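Local atomic coordinates of ectonucleoside triphosphate diphosphohydrolase 4 (Homo sapiens, PDB entry 6WG5), a protein that belongs to the GDA1/CD39 nucleoside phosphatase family, whose members are related in fold to the actin-like ATPases. Residues Y58-H63 with L71-M76; I374-S379 with F457-N462; D400-K405 with N462-K467. All blocks are in the same frame, centred on the assembly; numbering follows the deposited sequence.

Contact 1. Residues Y58-H63 with L71-M76; sequences YCWPRH and LDIRQM
W60 holds CG between its backbone N and carbonyl carbon (chi1 53°), and L71 turns its CG anti to the carbonyl carbon (chi1 -65°), rotations that help bring indole and leucine together beside the antiparallel beta-hairpin of strands 53-61 and 74-75. L71 CD1 lies over one face of the indole, 4.0 Å from the centroid of the five-membered ring, a CH-pi contact. Its other methyl, CD2, reaches the edge of the H63 ring, 3.9 Å from H63 CD2. I73 lies beside the indole and points the same way, with CG1 3.7 Å from W60 CE3. Branching at CB lets the isoleucine serve a second aromatic residue too: its CG2 packs 3.7 Å from Y58 CB. C59 and R74 form the hydrogen-bonded pair, each N donating to the other's O at 2.9 Å, while Y58 and Q75 form the neighbouring non-hydrogen-bonded pair. The compact thiol of C59 fits between M76 and residues of strand 40-48. Just before I73 and R74 the chain bends in an inverse gamma turn centred on D72, and there a water bridges the backbones, donating to P61 O at 2.8 Å and accepting from D72 N at 3.0 Å.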
loop_
_atom_site.group_PDB
_atom_site.type_symbol
_atom_site.label_atom_id
_atom_site.label_comp_id
_atom_site.label_asym_id
_atom_site.label_seq_id
_atom_site.Cartn_x
_atom_site.Cartn_y
_atom_site.Cartn_z
ATOM N N TYR A 58 -1.501 -3.606 -19.363
ATOM C CA TYR A 58 -2.604 -4.473 -18.985
ATOM C C TYR A 58 -3.471 -4.755 -20.201
ATOM O O TYR A 58 -3.638 -3.900 -21.074
ATOM C CB TYR A 58 -3.455 -3.837 -17.882
ATOM C CG TYR A 58 -2.701 -3.584 -16.600
ATOM C CD1 TYR A 58 -2.599 -4.569 -15.627
ATOM C CD2 TYR A 58 -2.090 -2.362 -16.361
ATOM C CE1 TYR A 58 -1.910 -4.345 -14.455
ATOM C CE2 TYR A 58 -1.399 -2.128 -15.190
ATOM C CZ TYR A 58 -1.312 -3.124 -14.241
ATOM O OH TYR A 58 -0.626 -2.897 -13.071
ATOM N N CYS A 59 -4.019 -5.964 -20.253
ATOM C CA CYS A 59 -4.934 -6.352 -21.312
ATOM C C CYS A 59 -6.151 -7.032 -20.704
ATOM O O CYS A 59 -6.147 -7.436 -19.539
ATOM C CB CYS A 59 -4.257 -7.277 -22.333
ATOM S SG CYS A 59 -3.559 -8.789 -21.632
ATOM N N TRP A 60 -7.205 -7.145 -21.511
ATOM C CA TRP A 60 -8.436 -7.790 -21.078
ATOM C C TRP A 60 -9.216 -8.220 -22.308
ATOM O O TRP A 60 -9.086 -7.595 -23.366
ATOM C CB TRP A 60 -9.284 -6.847 -20.211
ATOM C CG TRP A 60 -9.568 -5.513 -20.842
ATOM C CD1 TRP A 60 -10.623 -5.194 -21.647
ATOM C CD2 TRP A 60 -8.789 -4.318 -20.710
ATOM N NE1 TRP A 60 -10.547 -3.875 -22.026
ATOM C CE2 TRP A 60 -9.431 -3.315 -21.464
ATOM C CE3 TRP A 60 -7.611 -3.998 -20.026
ATOM C CZ2 TRP A 60 -8.933 -2.017 -21.555
ATOM C CZ3 TRP A 60 -7.119 -2.709 -20.118
ATOM C CH2 TRP A 60 -7.779 -1.735 -20.876
ATOM N N PRO A 61 -10.023 -9.269 -22.209
ATOM C CA PRO A 61 -10.879 -9.670 -23.326
ATOM C C PRO A 61 -12.149 -8.826 -23.350
ATOM O O PRO A 61 -12.383 -7.985 -22.484
ATOM C CB PRO A 61 -11.178 -11.136 -23.020
ATOM C CG PRO A 61 -11.177 -11.198 -21.532
ATOM C CD PRO A 61 -10.162 -10.183 -21.061
ATOM N N ARG A 62 -12.975 -9.067 -24.363
ATOM C CA ARG A 62 -14.226 -8.333 -24.482
ATOM C C ARG A 62 -15.099 -8.578 -23.258
ATOM O O ARG A 62 -15.119 -9.676 -22.696
ATOM C CB ARG A 62 -14.972 -8.747 -25.751
ATOM C CG ARG A 62 -16.243 -7.951 -25.999
ATOM C CD ARG A 62 -16.987 -8.436 -27.232
ATOM N NE ARG A 62 -16.136 -8.443 -28.419
ATOM C CZ ARG A 62 -15.762 -7.352 -29.079
ATOM N NH1 ARG A 62 -16.152 -6.152 -28.667
ATOM N NH2 ARG A 62 -14.986 -7.460 -30.150
ATOM N N HIS A 63 -15.819 -7.541 -22.845
ATOM C CA HIS A 63 -16.737 -7.659 -21.722
ATOM C C HIS A 63 -17.924 -8.539 -22.101
ATOM O O HIS A 63 -18.479 -8.425 -23.198
ATOM C CB HIS A 63 -17.212 -6.272 -21.293
ATOM C CG HIS A 63 -17.943 -6.257 -19.987
ATOM N ND1 HIS A 63 -19.309 -6.413 -19.899
ATOM C CD2 HIS A 63 -17.501 -6.094 -18.718
ATOM C CE1 HIS A 63 -19.677 -6.355 -18.632
ATOM N NE2 HIS A 63 -18.599 -6.160 -17.895
ATOM N N LEU A 71 -14.252 -5.530 -15.841
ATOM C CA LEU A 71 -13.352 -6.047 -16.860
ATOM C C LEU A 71 -12.420 -7.093 -16.260
ATOM O O LEU A 71 -12.069 -7.044 -15.077
ATOM C CB LEU A 71 -12.536 -4.910 -17.481
ATOM C CG LEU A 71 -13.315 -3.862 -18.276
ATOM C CD1 LEU A 71 -12.379 -2.766 -18.764
ATOM C CD2 LEU A 71 -14.045 -4.500 -19.448
ATOM N N ASP A 72 -12.021 -8.051 -17.093
ATOM C CA ASP A 72 -11.104 -9.111 -16.673
ATOM C C ASP A 72 -9.670 -8.682 -16.986
ATOM O O ASP A 72 -8.980 -9.243 -17.838
ATOM C CB ASP A 72 -11.466 -10.422 -17.358
ATOM C CG ASP A 72 -10.866 -11.626 -16.666
ATOM O OD1 ASP A 72 -10.051 -11.436 -15.739
ATOM O OD2 ASP A 72 -11.207 -12.764 -17.053
ATOM N N ILE A 73 -9.226 -7.657 -16.263
ATOM C CA ILE A 73 -7.929 -7.040 -16.519
ATOM C C ILE A 73 -6.821 -7.916 -15.952
ATOM O O ILE A 73 -6.919 -8.434 -14.832
ATOM C CB ILE A 73 -7.885 -5.619 -15.927
ATOM C CG1 ILE A 73 -8.924 -4.737 -16.626
ATOM C CG2 ILE A 73 -6.483 -5.020 -16.061
ATOM C CD1 ILE A 73 -8.917 -3.286 -16.188
ATOM N N ARG A 74 -5.753 -8.074 -16.735
ATOM C CA ARG A 74 -4.584 -8.845 -16.342
ATOM C C ARG A 74 -3.342 -8.168 -16.898
ATOM O O ARG A 74 -3.405 -7.416 -17.874
ATOM C CB ARG A 74 -4.645 -10.288 -16.859
ATOM C CG ARG A 74 -5.951 -11.008 -16.588
ATOM C CD ARG A 74 -6.068 -12.258 -17.444
ATOM N NE ARG A 74 -7.260 -13.035 -17.116
ATOM C CZ ARG A 74 -7.335 -13.906 -16.112
ATOM N NH1 ARG A 74 -6.287 -14.116 -15.326
ATOM N NH2 ARG A 74 -8.465 -14.565 -15.894
ATOM N N GLN A 75 -2.203 -8.440 -16.270
ATOM C CA GLN A 75 -0.935 -7.997 -16.828
ATOM C C GLN A 75 -0.678 -8.697 -18.154
ATOM O O GLN A 75 -0.872 -9.909 -18.285
ATOM C CB GLN A 75 0.215 -8.287 -15.863
ATOM C CG GLN A 75 0.327 -7.319 -14.704
ATOM C CD GLN A 75 1.679 -7.399 -14.025
ATOM O OE1 GLN A 75 2.637 -6.752 -14.449
ATOM N NE2 GLN A 75 1.767 -8.199 -12.969
ATOM N N MET A 76 -0.243 -7.927 -19.148
ATOM C CA MET A 76 0.122 -8.519 -20.425
ATOM C C MET A 76 1.304 -9.464 -20.242
ATOM O O MET A 76 2.167 -9.259 -19.382
ATOM C CB MET A 76 0.468 -7.432 -21.441
ATOM C CG MET A 76 0.650 -7.958 -22.854
ATOM S SD MET A 76 1.127 -6.680 -24.029
ATOM C CE MET A 76 1.133 -7.627 -25.551
HETATM O O HOH W 1 -13.258 -8.368 -19.840
#

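Contact 2. Residues I374-S379 with F457-N462; sequences IHFQNS and FSFPVN
F376 meets F459 edge to face: its CE1 stands over the F459 ring, toward the rim, 3.4 Å from F459 CD1. The ring centroids are 5.1 Å apart and the planes 64° from each other. F376 holds CG anti to its carbonyl carbon (chi1 -73°), beside P460 CD. P460 takes a face of F376, its CD lying over the centre of the ring at 3.6 Å from the centroid, in a CH-pi contact. Proline suits this place because its CD, bonded to the ring nitrogen, carries somewhat polarised C-H groups that a pi face can receive. The opposite face of F376 is met by I374 CB from its own segment, so the phenyl ring is sandwiched between an aliphatic carbon and a pyrrolidine. I374 also extends across the contact, placing CD1 4.0 Å from F459 CZ. No hydrogen bond joins the two segments; backbone carbonyls merely approach the far end of F376, S458 O being 3.2 Å from its CZ.

Farther out, F459 is fixed by more aromatic rings, stacking on F453 and meeting F381 and Y463 edge to face. S379 OG bonds to Y463 OH, which ties the end of 374-379 to the chain beyond N462. F457 O accepts from Q371 NE2, and S458, with positive phi, marks where helix 436-456 gives way to loop. Each segment leads into a strand, 381-385 and 466-468, which lie parallel and adjacent with several helices between them in sequence. The contact is thus an aromatic cluster at the entry to the two strands of an elaborated beta-alpha-beta crossover.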
loop_
_atom_site.group_PDB
_atom_site.type_symbol
_atom_site.label_atom_id
_atom_site.label_comp_id
_atom_site.label_asym_id
_atom_site.label_seq_id
_atom_site.Cartn_x
_atom_site.Cartn_y
_atom_site.Cartn_z
ATOM N N ILE A 374 -13.976 -0.078 13.179
ATOM C CA ILE A 374 -13.767 -1.312 12.430
ATOM C C ILE A 374 -14.640 -2.397 13.042
ATOM O O ILE A 374 -14.630 -2.599 14.263
ATOM C CB ILE A 374 -12.287 -1.730 12.439
ATOM C CG1 ILE A 374 -11.426 -0.671 11.743
ATOM C CG2 ILE A 374 -12.109 -3.088 11.759
ATOM C CD1 ILE A 374 -9.928 -0.898 11.897
ATOM N N HIS A 375 -15.398 -3.093 12.195
ATOM C CA HIS A 375 -16.197 -4.237 12.627
ATOM C C HIS A 375 -15.251 -5.425 12.788
ATOM O O HIS A 375 -15.136 -6.299 11.925
ATOM C CB HIS A 375 -17.304 -4.518 11.620
ATOM C CG HIS A 375 -18.420 -5.356 12.161
ATOM N ND1 HIS A 375 -19.375 -5.934 11.353
ATOM C CD2 HIS A 375 -18.739 -5.704 13.430
ATOM C CE1 HIS A 375 -20.232 -6.608 12.100
ATOM N NE2 HIS A 375 -19.868 -6.484 13.364
ATOM N N PHE A 376 -14.555 -5.447 13.926
ATOM C CA PHE A 376 -13.478 -6.414 14.118
ATOM C C PHE A 376 -13.983 -7.848 13.995
ATOM O O PHE A 376 -13.316 -8.696 13.391
ATOM C CB PHE A 376 -12.807 -6.195 15.477
ATOM C CG PHE A 376 -11.950 -4.960 15.536
ATOM C CD1 PHE A 376 -10.844 -4.826 14.711
ATOM C CD2 PHE A 376 -12.243 -3.938 16.422
ATOM C CE1 PHE A 376 -10.054 -3.692 14.765
ATOM C CE2 PHE A 376 -11.456 -2.803 16.481
ATOM C CZ PHE A 376 -10.360 -2.681 15.652
ATOM N N GLN A 377 -15.157 -8.141 14.557
ATOM C CA GLN A 377 -15.668 -9.507 14.513
ATOM C C GLN A 377 -15.995 -9.959 13.094
ATOM O O GLN A 377 -16.087 -11.167 12.851
ATOM C CB GLN A 377 -16.908 -9.641 15.403
ATOM C CG GLN A 377 -18.026 -8.646 15.106
ATOM C CD GLN A 377 -17.983 -7.425 16.009
ATOM O OE1 GLN A 377 -16.915 -6.877 16.287
ATOM N NE2 GLN A 377 -19.152 -6.998 16.478
ATOM N N ASN A 378 -16.162 -9.026 12.152
ATOM C CA ASN A 378 -16.467 -9.352 10.756
ATOM C C ASN A 378 -15.574 -8.500 9.847
ATOM O O ASN A 378 -16.037 -7.567 9.191
ATOM C CB ASN A 378 -17.949 -9.132 10.454
ATOM C CG ASN A 378 -18.299 -9.448 9.016
ATOM O OD1 ASN A 378 -17.513 -10.063 8.298
ATOM N ND2 ASN A 378 -19.483 -9.029 8.588
ATOM N N SER A 379 -14.285 -8.834 9.807
ATOM C CA SER A 379 -13.328 -8.094 8.997
ATOM C C SER A 379 -12.111 -8.974 8.745
ATOM O O SER A 379 -11.949 -10.038 9.349
ATOM C CB SER A 379 -12.918 -6.787 9.680
ATOM O OG SER A 379 -12.150 -7.039 10.843
ATOM N N PHE A 457 -3.921 1.249 16.233
ATOM C CA PHE A 457 -5.165 1.049 15.506
ATOM C C PHE A 457 -6.210 0.286 16.311
ATOM O O PHE A 457 -7.346 0.149 15.845
ATOM C CB PHE A 457 -4.891 0.307 14.192
ATOM C CG PHE A 457 -3.995 1.059 13.243
ATOM C CD1 PHE A 457 -4.227 2.393 12.957
ATOM C CD2 PHE A 457 -2.918 0.430 12.643
ATOM C CE1 PHE A 457 -3.406 3.082 12.084
ATOM C CE2 PHE A 457 -2.091 1.116 11.772
ATOM C CZ PHE A 457 -2.336 2.443 11.493
ATOM N N SER A 458 -5.851 -0.220 17.492
ATOM C CA SER A 458 -6.801 -0.794 18.445
ATOM C C SER A 458 -7.358 -2.137 17.985
ATOM O O SER A 458 -8.510 -2.467 18.275
ATOM C CB SER A 458 -7.953 0.177 18.733
ATOM O OG SER A 458 -7.470 1.391 19.282
ATOM N N PHE A 459 -6.559 -2.930 17.278
ATOM C CA PHE A 459 -6.991 -4.278 16.932
ATOM C C PHE A 459 -6.976 -5.157 18.183
ATOM O O PHE A 459 -6.017 -5.111 18.960
ATOM C CB PHE A 459 -6.084 -4.885 15.861
ATOM C CG PHE A 459 -6.412 -4.441 14.461
ATOM C CD1 PHE A 459 -7.188 -5.236 13.634
ATOM C CD2 PHE A 459 -5.943 -3.234 13.971
ATOM C CE1 PHE A 459 -7.493 -4.837 12.346
ATOM C CE2 PHE A 459 -6.244 -2.828 12.683
ATOM C CZ PHE A 459 -7.019 -3.632 11.869
ATOM N N PRO A 460 -8.016 -5.962 18.411
ATOM C CA PRO A 460 -8.019 -6.826 19.597
ATOM C C PRO A 460 -6.805 -7.741 19.619
ATOM O O PRO A 460 -6.310 -8.180 18.579
ATOM C CB PRO A 460 -9.320 -7.625 19.456
ATOM C CG PRO A 460 -10.176 -6.818 18.551
ATOM C CD PRO A 460 -9.245 -6.120 17.615
ATOM N N VAL A 461 -6.319 -8.025 20.830
ATOM C CA VAL A 461 -5.190 -8.940 20.979
ATOM C C VAL A 461 -5.532 -10.299 20.385
ATOM O O VAL A 461 -4.677 -10.972 19.796
ATOM C CB VAL A 461 -4.786 -9.052 22.459
ATOM C CG1 VAL A 461 -3.743 -10.148 22.655
ATOM C CG2 VAL A 461 -4.257 -7.716 22.958
ATOM N N ASN A 462 -6.783 -10.721 20.528
ATOM C CA ASN A 462 -7.236 -11.999 20.002
ATOM C C ASN A 462 -7.612 -11.938 18.525
ATOM O O ASN A 462 -8.192 -12.901 18.018
ATOM C CB ASN A 462 -8.436 -12.498 20.809
ATOM C CG ASN A 462 -9.610 -11.541 20.754
ATOM O OD1 ASN A 462 -9.461 -10.344 20.998
ATOM N ND2 ASN A 462 -10.785 -12.062 20.420
#

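Contact 3. Residues D400-K405 with N462-K467; sequences DYNAAK and NYKSLK
Y401 and L466 cross obliquely, the leucine CD2 resting 3.7 Å from Y401 CB and close to CG at the base of the ring. Y401 CG stands anti to its backbone N (chi1 173°); the ring packs on M449 and F450 of helix 436-456, and its OH hydrogen-bonds to H454. Tyrosine fits here because its apolar stem packs on leucine while its hydroxyl reaches a polar partner on the same helix. Y401 N also donates to L466 O at 2.9 Å, nearly straight at 177°. The neighbouring residues D400 and K467 make a single backbone bridge that brings the start of 400-405 against strand 466-468.

N402 and K464 lie side by side and point the same way, and N402 ND2 and K464 NZ come within 3.2 Å of each other without bonding, both being donors. The asparagine uses its other amide atom: OD1 accepts from K405 N at 2.9 Å, within the carbonyl plane, as the N-cap of helix 403-414. A water links the pair loosely, giving N402 OD1 a weak bond, accepting from A404 N and taking a weak, long one from K464 NZ. A second water accepts from L466 N at 2.9 Å and lies within donating distance of both Y401 O and Y463 O, though with further acceptors nearby its two protons cannot serve them all at once.

D400 OD1 touches the aliphatic CG of K467, and its distance from K467 NZ, 5.0 Å, allows attraction but no salt bridge. The chemistry therefore implies a junction secured by one direct backbone bond and by water, while the K464 ammonium, beside the amide N-H groups at the start of helix 403-414, is probably not stabilised by that end and may be somewhat disfavoured there.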
loop_
_atom_site.group_PDB
_atom_site.type_symbol
_atom_site.label_atom_id
_atom_site.label_comp_id
_atom_site.label_asym_id
_atom_site.label_seq_id
_atom_site.Cartn_x
_atom_site.Cartn_y
_atom_site.Cartn_z
ATOM N N ASP A 400 -0.733 -16.058 8.666
ATOM C CA ASP A 400 -1.777 -15.779 9.643
ATOM C C ASP A 400 -1.158 -15.346 10.965
ATOM O O ASP A 400 -0.359 -16.075 11.561
ATOM C CB ASP A 400 -2.660 -17.009 9.839
ATOM C CG ASP A 400 -3.483 -17.338 8.606
ATOM O OD1 ASP A 400 -3.575 -16.481 7.701
ATOM O OD2 ASP A 400 -4.049 -18.453 8.547
ATOM N N TYR A 401 -1.534 -14.155 11.416
ATOM C CA TYR A 401 -0.982 -13.579 12.632
ATOM C C TYR A 401 -1.678 -14.142 13.862
ATOM O O TYR A 401 -2.894 -14.351 13.867
ATOM C CB TYR A 401 -1.131 -12.058 12.593
ATOM C CG TYR A 401 -0.748 -11.353 13.871
ATOM C CD1 TYR A 401 0.580 -11.087 14.166
ATOM C CD2 TYR A 401 -1.717 -10.938 14.774
ATOM C CE1 TYR A 401 0.937 -10.436 15.327
ATOM C CE2 TYR A 401 -1.370 -10.284 15.941
ATOM C CZ TYR A 401 -0.042 -10.036 16.211
ATOM O OH TYR A 401 0.316 -9.385 17.366
ATOM N N ASN A 402 -0.893 -14.394 14.909
ATOM C CA ASN A 402 -1.416 -14.832 16.201
ATOM C C ASN A 402 -0.602 -14.135 17.282
ATOM O O ASN A 402 0.597 -14.393 17.421
ATOM C CB ASN A 402 -1.340 -16.350 16.349
ATOM C CG ASN A 402 -1.845 -16.828 17.695
ATOM O OD1 ASN A 402 -1.117 -16.802 18.686
ATOM N ND2 ASN A 402 -3.097 -17.267 17.737
ATOM N N ALA A 403 -1.254 -13.256 18.046
ATOM C CA ALA A 403 -0.535 -12.425 19.008
ATOM C C ALA A 403 0.267 -13.274 19.987
ATOM O O ALA A 403 1.458 -13.028 20.209
ATOM C CB ALA A 403 -1.517 -11.525 19.756
ATOM N N ALA A 404 -0.371 -14.282 20.585
ATOM C CA ALA A 404 0.314 -15.103 21.579
ATOM C C ALA A 404 1.576 -15.729 20.998
ATOM O O ALA A 404 2.656 -15.644 21.595
ATOM C CB ALA A 404 -0.627 -16.187 22.107
ATOM N N LYS A 405 1.459 -16.364 19.831
ATOM C CA LYS A 405 2.619 -17.001 19.218
ATOM C C LYS A 405 3.672 -15.979 18.818
ATOM O O LYS A 405 4.871 -16.275 18.868
ATOM C CB LYS A 405 2.191 -17.809 17.995
ATOM C CG LYS A 405 1.310 -19.004 18.309
ATOM C CD LYS A 405 0.822 -19.658 17.030
ATOM C CE LYS A 405 0.041 -20.926 17.307
ATOM N NZ LYS A 405 -0.389 -21.576 16.039
ATOM N N ASN A 462 -6.783 -10.721 20.528
ATOM C CA ASN A 462 -7.236 -11.999 20.002
ATOM C C ASN A 462 -7.612 -11.938 18.525
ATOM O O ASN A 462 -8.192 -12.901 18.018
ATOM C CB ASN A 462 -8.436 -12.498 20.809
ATOM C CG ASN A 462 -9.610 -11.541 20.754
ATOM O OD1 ASN A 462 -9.461 -10.344 20.998
ATOM N ND2 ASN A 462 -10.785 -12.062 20.420
ATOM N N TYR A 463 -7.301 -10.848 17.826
ATOM C CA TYR A 463 -7.680 -10.727 16.423
ATOM C C TYR A 463 -7.099 -11.882 15.617
ATOM O O TYR A 463 -5.899 -12.159 15.681
ATOM C CB TYR A 463 -7.202 -9.389 15.860
ATOM C CG TYR A 463 -7.836 -9.022 14.535
ATOM C CD1 TYR A 463 -7.086 -8.992 13.367
ATOM C CD2 TYR A 463 -9.187 -8.711 14.454
ATOM C CE1 TYR A 463 -7.663 -8.659 12.156
ATOM C CE2 TYR A 463 -9.773 -8.378 13.248
ATOM C CZ TYR A 463 -9.006 -8.351 12.103
ATOM O OH TYR A 463 -9.586 -8.020 10.900
ATOM N N LYS A 464 -7.957 -12.555 14.851
ATOM C CA LYS A 464 -7.573 -13.759 14.127
ATOM C C LYS A 464 -7.575 -13.588 12.617
ATOM O O LYS A 464 -7.295 -14.558 11.904
ATOM C CB LYS A 464 -8.510 -14.920 14.500
ATOM C CG LYS A 464 -8.451 -15.343 15.963
ATOM C CD LYS A 464 -7.109 -15.980 16.322
ATOM C CE LYS A 464 -6.773 -15.812 17.800
ATOM N NZ LYS A 464 -5.486 -15.078 17.988
ATOM N N SER A 465 -7.862 -12.390 12.104
ATOM C CA SER A 465 -8.093 -12.194 10.678
ATOM C C SER A 465 -7.028 -11.326 10.013
ATOM O O SER A 465 -7.286 -10.743 8.956
ATOM C CB SER A 465 -9.477 -11.589 10.460
ATOM O OG SER A 465 -10.465 -12.363 11.113
ATOM N N LEU A 466 -5.840 -11.229 10.600
ATOM C CA LEU A 466 -4.713 -10.558 9.963
ATOM C C LEU A 466 -3.817 -11.597 9.306
ATOM O O LEU A 466 -3.453 -12.596 9.935
ATOM C CB LEU A 466 -3.900 -9.741 10.971
ATOM C CG LEU A 466 -2.596 -9.158 10.409
ATOM C CD1 LEU A 466 -2.894 -8.121 9.337
ATOM C CD2 LEU A 466 -1.729 -8.559 11.506
ATOM N N LYS A 467 -3.461 -11.360 8.049
ATOM C CA LYS A 467 -2.497 -12.192 7.343
ATOM C C LYS A 467 -1.368 -11.301 6.857
ATOM O O LYS A 467 -1.589 -10.410 6.032
ATOM C CB LYS A 467 -3.135 -12.929 6.166
ATOM C CG LYS A 467 -2.240 -14.029 5.612
ATOM C CD LYS A 467 -2.549 -14.375 4.165
ATOM C CE LYS A 467 -3.907 -15.041 4.013
ATOM N NZ LYS A 467 -3.957 -15.905 2.795
HETATM O O HOH W 2 -4.743 -12.394 13.033
HETATM O O HOH W 3 -2.870 -14.962 20.143
#

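Overall arrangement
Contact 1 comes first along the chain and stands apart, its centre about 35 Å from the centres of contacts 2 and 3. It belongs to the mixed sheet containing strands 40-48 and 53-61, whereas the other two border a second mixed sheet at strands 381-385 and 466-468. Contacts 2 and 3, with centres about 11 Å apart, alternate in sequence and share N462, so 457-467 is a continuous run that packs first on 374-379 and then on 400-405. Helices 479-487 and 492-496 later return to pack against contact 1. Two separate sheets joined in this way are consistent with the two-lobed architecture of actin-like relatives.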